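ATP-dependent DNA helicase (Mycobacterium smegmatis, PDB 5V9X) uses ATP hydrolysis to translocate 3'-to-5' along single-stranded DNA and unwind RNA:DNA hybrids, as a bacterial Lhr-type helicase. Local coordinates at residues A35-W40 with T122-V127; V260-P265 with L428-R433. All blocks are in the same frame, centred on the assembly; numbering follows the deposited sequence.

The two contacts are a worked example of how a two-domain helicase motor is built from separate packing units. Interaction 1, first along the chain, joins helix 35-44 to helix 118-130 beside the first seven-stranded parallel sheet, with its W40 side chain about 8 Å from the bound ATP analogue. Interaction 2 follows in series and lies inside the second such sheet, pairing strand 256-262 with strand 424-429. Their centres are 50 Å apart and their nearest atoms about 32 Å, and, built on different sheets, they share no helix or strand: one lies toward the nucleotide, the other ends in a loop whose K431 and H432 meet the DNA.

Interaction 1. Residues A35-W40 with T122-V127; sequences ALTREW and TGITRV
V127 overlaps L36 and W40 with its two methyls: CG1 meets CD2 of L36 at 3.8 Å, while CG2 reaches CB of W40 at the same distance. The L36 and V127 side chains run antiparallel and overlap side by side, and E39 comes in across CG1 from the other helix. Its extended chain lies against that methyl, and its carboxylate oxygen OE1 is hydrogen-bonded to H131. One turn along from L36, W40 has its CG anti to the backbone N (chi1 165°), which swings the indole against the G123 main chain; CD1 of W40 lies 3.3 Å from CA of G123. The glycine has no side chain to hold the ring off, and the five-membered part of the indole sits close to the main chain. The two helical segments approach to 8.7 Å with 112° between their directions, a steep crossing in which helix 35-44 packs on helix 118-130 of the first RecA-like (DEAD/DEAH-box) motor domain, built around a seven-stranded parallel sheet. I124 projects toward helix 35-44. CD1 of I124 is 3.3 Å from OG1 of T37 and 4.2 Å from CB of W40. That hydroxyl is a hydrogen-bond partner of D85 on helix 75-88, whose L77 and L81 also touch W40, so a third helix closes over this end. No hydrogen bond links the two segments, which are held by apolar contact. At the margin, R126 brings NH2 to 4.3 Å from CD1 of W40, and the same nitrogen is hydrogen-bonded to T43 at the far end of helix 35-44.

Interaction 2. Residues V260-P265 with L428-R433; sequences VQVPVP and LFPKHR. With nucleotides of chain B.
The Q261 side chain crosses the ring of F429 and can be followed outward atom by atom. CB of Q261 lies 4.0 Å from CE2 of F429; CG then stands anti to the carbonyl carbon (chi1 -61°), and from there the chain extends to bring OE1 of Q261 within 3.6 Å of CZ of F429. The amide and ring planes are 70° apart, so the two groups cross instead of stacking. P263 adds its CG at the edge of the same ring, near its plane.

The backbone of Q261 makes the one hydrogen bond between the two segments: its N donates to O of L428 at 3.0 Å, and the L428 backbone is also bonded to S259. V260 pairs with L428 in the parallel register. P430 continues on the V260 side, its CG lying 3.8 Å from CG1 of V260 and 4.0 Å from CG2 of V262.

Beyond P430 the chain turns to the nucleic acid. NZ of K431 donates a hydrogen bond to OP1 of DC4 of chain B at 3.1 Å, and the base of DC3 of chain B lies over one face of the H432 ring.

Strand 256-262 is flanked by strand 424-429 and strand 657-659 in the second parallel sheet; helix 433-448 packs on V260, L428 and P430, while helix 276-288 meets Q261 and F429.

Interaction 1. Residues A35-W40 with T122-V127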
loop_
_atom_site.group_PDB
_atom_site.type_symbol
_atom_site.label_atom_id
_atom_site.label_comp_id
_atom_site.label_asym_id
_atom_site.label_seq_id
_atom_site.Cartn_x
_atom_site.Cartn_y
_atom_site.Cartn_z
ATOM N N ALA A 35 11.081 -29.710 26.494
ATOM C CA ALA A 35 10.044 -30.733 26.580
ATOM C C ALA A 35 8.662 -30.111 26.750
ATOM O O ALA A 35 7.676 -30.621 26.205
ATOM C CB ALA A 35 10.348 -31.698 27.725
ATOM N N LEU A 36 8.571 -29.004 27.491
ATOM C CA LEU A 36 7.272 -28.390 27.753
ATOM C C LEU A 36 6.660 -27.813 26.482
ATOM O O LEU A 36 5.502 -28.096 26.156
ATOM C CB LEU A 36 7.408 -27.305 28.821
ATOM C CG LEU A 36 7.898 -27.729 30.205
ATOM C CD1 LEU A 36 7.832 -26.547 31.155
ATOM C CD2 LEU A 36 7.095 -28.907 30.740
ATOM N N THR A 37 7.418 -26.987 25.755
ATOM C CA THR A 37 6.886 -26.405 24.526
ATOM C C THR A 37 6.604 -27.477 23.483
ATOM O O THR A 37 5.636 -27.365 22.723
ATOM C CB THR A 37 7.856 -25.358 23.973
ATOM O OG1 THR A 37 8.091 -24.355 24.967
ATOM C CG2 THR A 37 7.280 -24.693 22.737
ATOM N N ARG A 38 7.423 -28.530 23.442
ATOM C CA ARG A 38 7.156 -29.637 22.532
ATOM C C ARG A 38 5.845 -30.328 22.883
ATOM O O ARG A 38 5.037 -30.629 21.996
ATOM C CB ARG A 38 8.315 -30.635 22.565
ATOM C CG ARG A 38 8.206 -31.748 21.537
ATOM C CD ARG A 38 9.201 -32.872 21.801
ATOM N NE ARG A 38 10.578 -32.394 21.904
ATOM C CZ ARG A 38 11.303 -32.435 23.018
ATOM N NH1 ARG A 38 10.788 -32.943 24.128
ATOM N NH2 ARG A 38 12.549 -31.980 23.021
ATOM N N GLU A 39 5.609 -30.576 24.176
ATOM C CA GLU A 39 4.387 -31.264 24.576
ATOM C C GLU A 39 3.156 -30.413 24.302
ATOM O O GLU A 39 2.113 -30.940 23.901
ATOM C CB GLU A 39 4.441 -31.659 26.053
ATOM C CG GLU A 39 3.181 -32.389 26.521
ATOM C CD GLU A 39 3.374 -33.149 27.818
ATOM O OE1 GLU A 39 3.230 -32.537 28.897
ATOM O OE2 GLU A 39 3.671 -34.362 27.757
ATOM N N TRP A 40 3.251 -29.097 24.508
ATOM C CA TRP A 40 2.095 -28.247 24.246
ATOM C C TRP A 40 1.733 -28.250 22.767
ATOM O O TRP A 40 0.575 -28.497 22.404
ATOM C CB TRP A 40 2.339 -26.812 24.708
ATOM C CG TRP A 40 1.311 -25.920 24.091
ATOM C CD1 TRP A 40 0.005 -25.804 24.463
ATOM C CD2 TRP A 40 1.479 -25.071 22.947
ATOM N NE1 TRP A 40 -0.645 -24.915 23.642
ATOM C CE2 TRP A 40 0.237 -24.453 22.701
ATOM C CE3 TRP A 40 2.561 -24.767 22.115
ATOM C CZ2 TRP A 40 0.047 -23.549 21.658
ATOM C CZ3 TRP A 40 2.371 -23.867 21.082
ATOM C CH2 TRP A 40 1.125 -23.267 20.864
ATOM N N THR A 122 -0.601 -19.684 27.566
ATOM C CA THR A 122 -1.474 -20.455 28.449
ATOM C C THR A 122 -1.171 -21.950 28.378
ATOM O O THR A 122 -1.267 -22.652 29.394
ATOM C CB THR A 122 -2.942 -20.186 28.095
ATOM O OG1 THR A 122 -3.326 -18.901 28.596
ATOM C CG2 THR A 122 -3.869 -21.260 28.665
ATOM N N GLY A 123 -0.790 -22.447 27.198
ATOM C CA GLY A 123 -0.505 -23.866 27.051
ATOM C C GLY A 123 0.800 -24.283 27.703
ATOM O O GLY A 123 0.877 -25.350 28.322
ATOM N N ILE A 124 1.844 -23.459 27.560
ATOM C CA ILE A 124 3.105 -23.730 28.245
ATOM C C ILE A 124 2.870 -23.842 29.743
ATOM O O ILE A 124 3.400 -24.740 30.408
ATOM C CB ILE A 124 4.142 -22.637 27.923
ATOM C CG1 ILE A 124 4.343 -22.490 26.412
ATOM C CG2 ILE A 124 5.467 -22.940 28.611
ATOM C CD1 ILE A 124 4.901 -23.711 25.752
ATOM N N THR A 125 2.048 -22.942 30.289
ATOM C CA THR A 125 1.741 -22.960 31.714
ATOM C C THR A 125 1.021 -24.244 32.107
ATOM O O THR A 125 1.359 -24.876 33.114
ATOM C CB THR A 125 0.890 -21.740 32.070
ATOM O OG1 THR A 125 1.607 -20.544 31.742
ATOM C CG2 THR A 125 0.536 -21.739 33.553
ATOM N N ARG A 126 0.012 -24.635 31.325
ATOM C CA ARG A 126 -0.722 -25.861 31.614
ATOM C C ARG A 126 0.202 -27.072 31.595
ATOM O O ARG A 126 0.112 -27.947 32.464
ATOM C CB ARG A 126 -1.863 -26.027 30.607
ATOM C CG ARG A 126 -2.886 -27.094 30.964
ATOM C CD ARG A 126 -2.625 -28.390 30.219
ATOM N NE ARG A 126 -2.619 -28.190 28.775
ATOM C CZ ARG A 126 -2.197 -29.096 27.898
ATOM N NH1 ARG A 126 -1.742 -30.268 28.320
ATOM N NH2 ARG A 126 -2.226 -28.827 26.600
ATOM N N VAL A 127 1.111 -27.129 30.619
ATOM C CA VAL A 127 2.028 -28.260 30.519
ATOM C C VAL A 127 3.075 -28.207 31.626
ATOM O O VAL A 127 3.400 -29.233 32.239
ATOM C CB VAL A 127 2.673 -28.291 29.121
ATOM C CG1 VAL A 127 3.753 -29.354 29.053
ATOM C CG2 VAL A 127 1.611 -28.537 28.058
#

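Interaction 2. Residues V260-P265 with L428-R433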
loop_
_atom_site.group_PDB
_atom_site.type_symbol
_atom_site.label_atom_id
_atom_site.label_comp_id
_atom_site.label_asym_id
_atom_site.label_seq_id
_atom_site.Cartn_x
_atom_site.Cartn_y
_atom_site.Cartn_z
ATOM N N VAL A 260 -16.599 -13.621 -9.470
ATOM C CA VAL A 260 -16.879 -12.257 -9.910
ATOM C C VAL A 260 -18.361 -12.190 -10.240
ATOM O O VAL A 260 -18.802 -12.730 -11.264
ATOM C CB VAL A 260 -16.025 -11.847 -11.118
ATOM C CG1 VAL A 260 -16.414 -10.457 -11.592
ATOM C CG2 VAL A 260 -14.551 -11.890 -10.766
ATOM N N GLN A 261 -19.133 -11.528 -9.383
ATOM C CA GLN A 261 -20.584 -11.482 -9.499
ATOM C C GLN A 261 -21.028 -10.108 -9.986
ATOM O O GLN A 261 -20.601 -9.081 -9.445
ATOM C CB GLN A 261 -21.244 -11.820 -8.159
ATOM C CG GLN A 261 -20.896 -13.216 -7.649
ATOM C CD GLN A 261 -21.596 -13.573 -6.347
ATOM O OE1 GLN A 261 -22.461 -12.839 -5.870
ATOM N NE2 GLN A 261 -21.221 -14.709 -5.767
ATOM N N VAL A 262 -21.878 -10.100 -11.010
ATOM C CA VAL A 262 -22.495 -8.883 -11.535
ATOM C C VAL A 262 -24.009 -9.045 -11.448
ATOM O O VAL A 262 -24.593 -9.837 -12.203
ATOM C CB VAL A 262 -22.042 -8.598 -12.976
ATOM C CG1 VAL A 262 -22.880 -7.484 -13.582
ATOM C CG2 VAL A 262 -20.569 -8.232 -13.003
ATOM N N PRO A 263 -24.685 -8.325 -10.548
ATOM C CA PRO A 263 -26.110 -8.604 -10.305
ATOM C C PRO A 263 -27.043 -8.148 -11.418
ATOM O O PRO A 263 -28.185 -8.622 -11.465
ATOM C CB PRO A 263 -26.401 -7.844 -8.999
ATOM C CG PRO A 263 -25.052 -7.521 -8.412
ATOM C CD PRO A 263 -24.138 -7.360 -9.581
ATOM N N VAL A 264 -26.612 -7.258 -12.307
ATOM C CA VAL A 264 -27.509 -6.691 -13.313
ATOM C C VAL A 264 -27.241 -7.330 -14.673
ATOM O O VAL A 264 -26.107 -7.744 -14.951
ATOM C CB VAL A 264 -27.369 -5.161 -13.383
ATOM C CG1 VAL A 264 -27.739 -4.534 -12.051
ATOM C CG2 VAL A 264 -25.960 -4.773 -13.769
ATOM N N PRO A 265 -28.253 -7.435 -15.548
ATOM C CA PRO A 265 -28.040 -8.079 -16.853
ATOM C C PRO A 265 -27.294 -7.203 -17.847
ATOM O O PRO A 265 -26.629 -7.714 -18.754
ATOM C CB PRO A 265 -29.468 -8.371 -17.332
ATOM C CG PRO A 265 -30.293 -7.319 -16.677
ATOM C CD PRO A 265 -29.668 -7.090 -15.328
ATOM N N LEU A 428 -15.891 -10.904 -5.741
ATOM C CA LEU A 428 -15.575 -9.555 -6.193
ATOM C C LEU A 428 -16.778 -8.971 -6.923
ATOM O O LEU A 428 -17.354 -9.624 -7.799
ATOM C CB LEU A 428 -14.350 -9.550 -7.113
ATOM C CG LEU A 428 -12.963 -9.360 -6.489
ATOM C CD1 LEU A 428 -12.536 -10.578 -5.683
ATOM C CD2 LEU A 428 -11.939 -9.039 -7.566
ATOM N N PHE A 429 -17.153 -7.745 -6.561
ATOM C CA PHE A 429 -18.249 -7.039 -7.216
ATOM C C PHE A 429 -17.696 -5.876 -8.026
ATOM O O PHE A 429 -17.241 -4.882 -7.438
ATOM C CB PHE A 429 -19.260 -6.526 -6.189
ATOM C CG PHE A 429 -20.161 -7.590 -5.630
ATOM C CD1 PHE A 429 -19.786 -8.317 -4.514
ATOM C CD2 PHE A 429 -21.392 -7.851 -6.211
ATOM C CE1 PHE A 429 -20.618 -9.290 -3.992
ATOM C CE2 PHE A 429 -22.227 -8.824 -5.692
ATOM C CZ PHE A 429 -21.839 -9.544 -4.582
ATOM N N PRO A 430 -17.699 -5.946 -9.354
ATOM C CA PRO A 430 -17.339 -4.769 -10.150
ATOM C C PRO A 430 -18.337 -3.639 -9.943
ATOM O O PRO A 430 -19.537 -3.865 -9.769
ATOM C CB PRO A 430 -17.377 -5.288 -11.592
ATOM C CG PRO A 430 -17.201 -6.763 -11.471
ATOM C CD PRO A 430 -17.875 -7.146 -10.189
ATOM N N LYS A 431 -17.822 -2.409 -9.959
ATOM C CA LYS A 431 -18.665 -1.226 -9.845
ATOM C C LYS A 431 -19.227 -0.774 -11.185
ATOM O O LYS A 431 -20.348 -0.253 -11.233
ATOM C CB LYS A 431 -17.879 -0.070 -9.215
ATOM C CG LYS A 431 -17.596 -0.243 -7.731
ATOM C CD LYS A 431 -16.671 0.847 -7.198
ATOM C CE LYS A 431 -17.291 2.228 -7.306
ATOM N NZ LYS A 431 -16.420 3.281 -6.711
ATOM N N HIS A 432 -18.481 -0.962 -12.271
ATOM C CA HIS A 432 -18.914 -0.530 -13.594
ATOM C C HIS A 432 -18.283 -1.444 -14.639
ATOM O O HIS A 432 -17.623 -2.433 -14.308
ATOM C CB HIS A 432 -18.567 0.945 -13.821
ATOM C CG HIS A 432 -17.125 1.269 -13.586
ATOM N ND1 HIS A 432 -16.601 1.457 -12.325
ATOM C CD2 HIS A 432 -16.098 1.442 -14.451
ATOM C CE1 HIS A 432 -15.312 1.730 -12.422
ATOM N NE2 HIS A 432 -14.982 1.728 -13.702
ATOM N N ARG A 433 -18.480 -1.094 -15.912
ATOM C CA ARG A 433 -18.133 -1.996 -17.007
ATOM C C ARG A 433 -16.638 -2.305 -17.034
ATOM O O ARG A 433 -16.234 -3.470 -16.965
ATOM C CB ARG A 433 -18.596 -1.398 -18.336
ATOM C CG ARG A 433 -20.110 -1.276 -18.451
ATOM C CD ARG A 433 -20.642 -2.062 -19.636
ATOM N NE ARG A 433 -20.787 -1.234 -20.831
ATOM C CZ ARG A 433 -21.092 -1.709 -22.035
ATOM N NH1 ARG A 433 -21.277 -3.011 -22.209
ATOM N NH2 ARG A 433 -21.210 -0.883 -23.066
ATOM P P DC B 3 -23.447 4.289 -10.758
ATOM O OP1 DC B 3 -24.054 2.985 -10.416
ATOM O OP2 DC B 3 -23.941 5.525 -10.111
ATOM O "O5'" DC B 3 -21.869 4.171 -10.507
ATOM C "C5'" DC B 3 -21.395 3.497 -9.340
ATOM C "C4'" DC B 3 -19.934 3.818 -9.053
ATOM O "O4'" DC B 3 -19.115 3.488 -10.207
ATOM C "C3'" DC B 3 -19.628 5.280 -8.715
ATOM O "O3'" DC B 3 -18.690 5.342 -7.641
ATOM C "C2'" DC B 3 -19.016 5.806 -10.013
ATOM C "C1'" DC B 3 -18.271 4.576 -10.503
ATOM N N1 DC B 3 -17.998 4.579 -11.968
ATOM C C2 DC B 3 -16.698 4.809 -12.433
ATOM O O2 DC B 3 -15.791 5.012 -11.616
ATOM N N3 DC B 3 -16.467 4.803 -13.769
ATOM C C4 DC B 3 -17.471 4.580 -14.619
ATOM N N4 DC B 3 -17.196 4.585 -15.927
ATOM C C5 DC B 3 -18.802 4.343 -14.163
ATOM C C6 DC B 3 -19.016 4.349 -12.845
ATOM P P DC B 4 -19.161 5.775 -6.166
ATOM O OP1 DC B 4 -18.110 5.336 -5.219
ATOM O OP2 DC B 4 -20.553 5.309 -5.985
ATOM O "O5'" DC B 4 -19.156 7.377 -6.209
ATOM C "C5'" DC B 4 -17.923 8.090 -6.310
ATOM C "C4'" DC B 4 -18.106 9.381 -7.095
ATOM O "O4'" DC B 4 -18.870 9.104 -8.281
ATOM C "C3'" DC B 4 -18.874 10.480 -6.363
ATOM O "O3'" DC B 4 -17.964 11.433 -5.817
ATOM C "C2'" DC B 4 -19.771 11.117 -7.445
ATOM C "C1'" DC B 4 -19.490 10.290 -8.703
ATOM N N1 DC B 4 -20.723 9.928 -9.466
ATOM C C2 DC B 4 -21.169 10.756 -10.504
ATOM O O2 DC B 4 -20.532 11.782 -10.774
ATOM N N3 DC B 4 -22.291 10.409 -11.184
ATOM C C4 DC B 4 -22.950 9.293 -10.863
ATOM N N4 DC B 4 -24.049 8.993 -11.561
ATOM C C5 DC B 4 -22.509 8.437 -9.810
ATOM C C6 DC B 4 -21.403 8.789 -9.146
#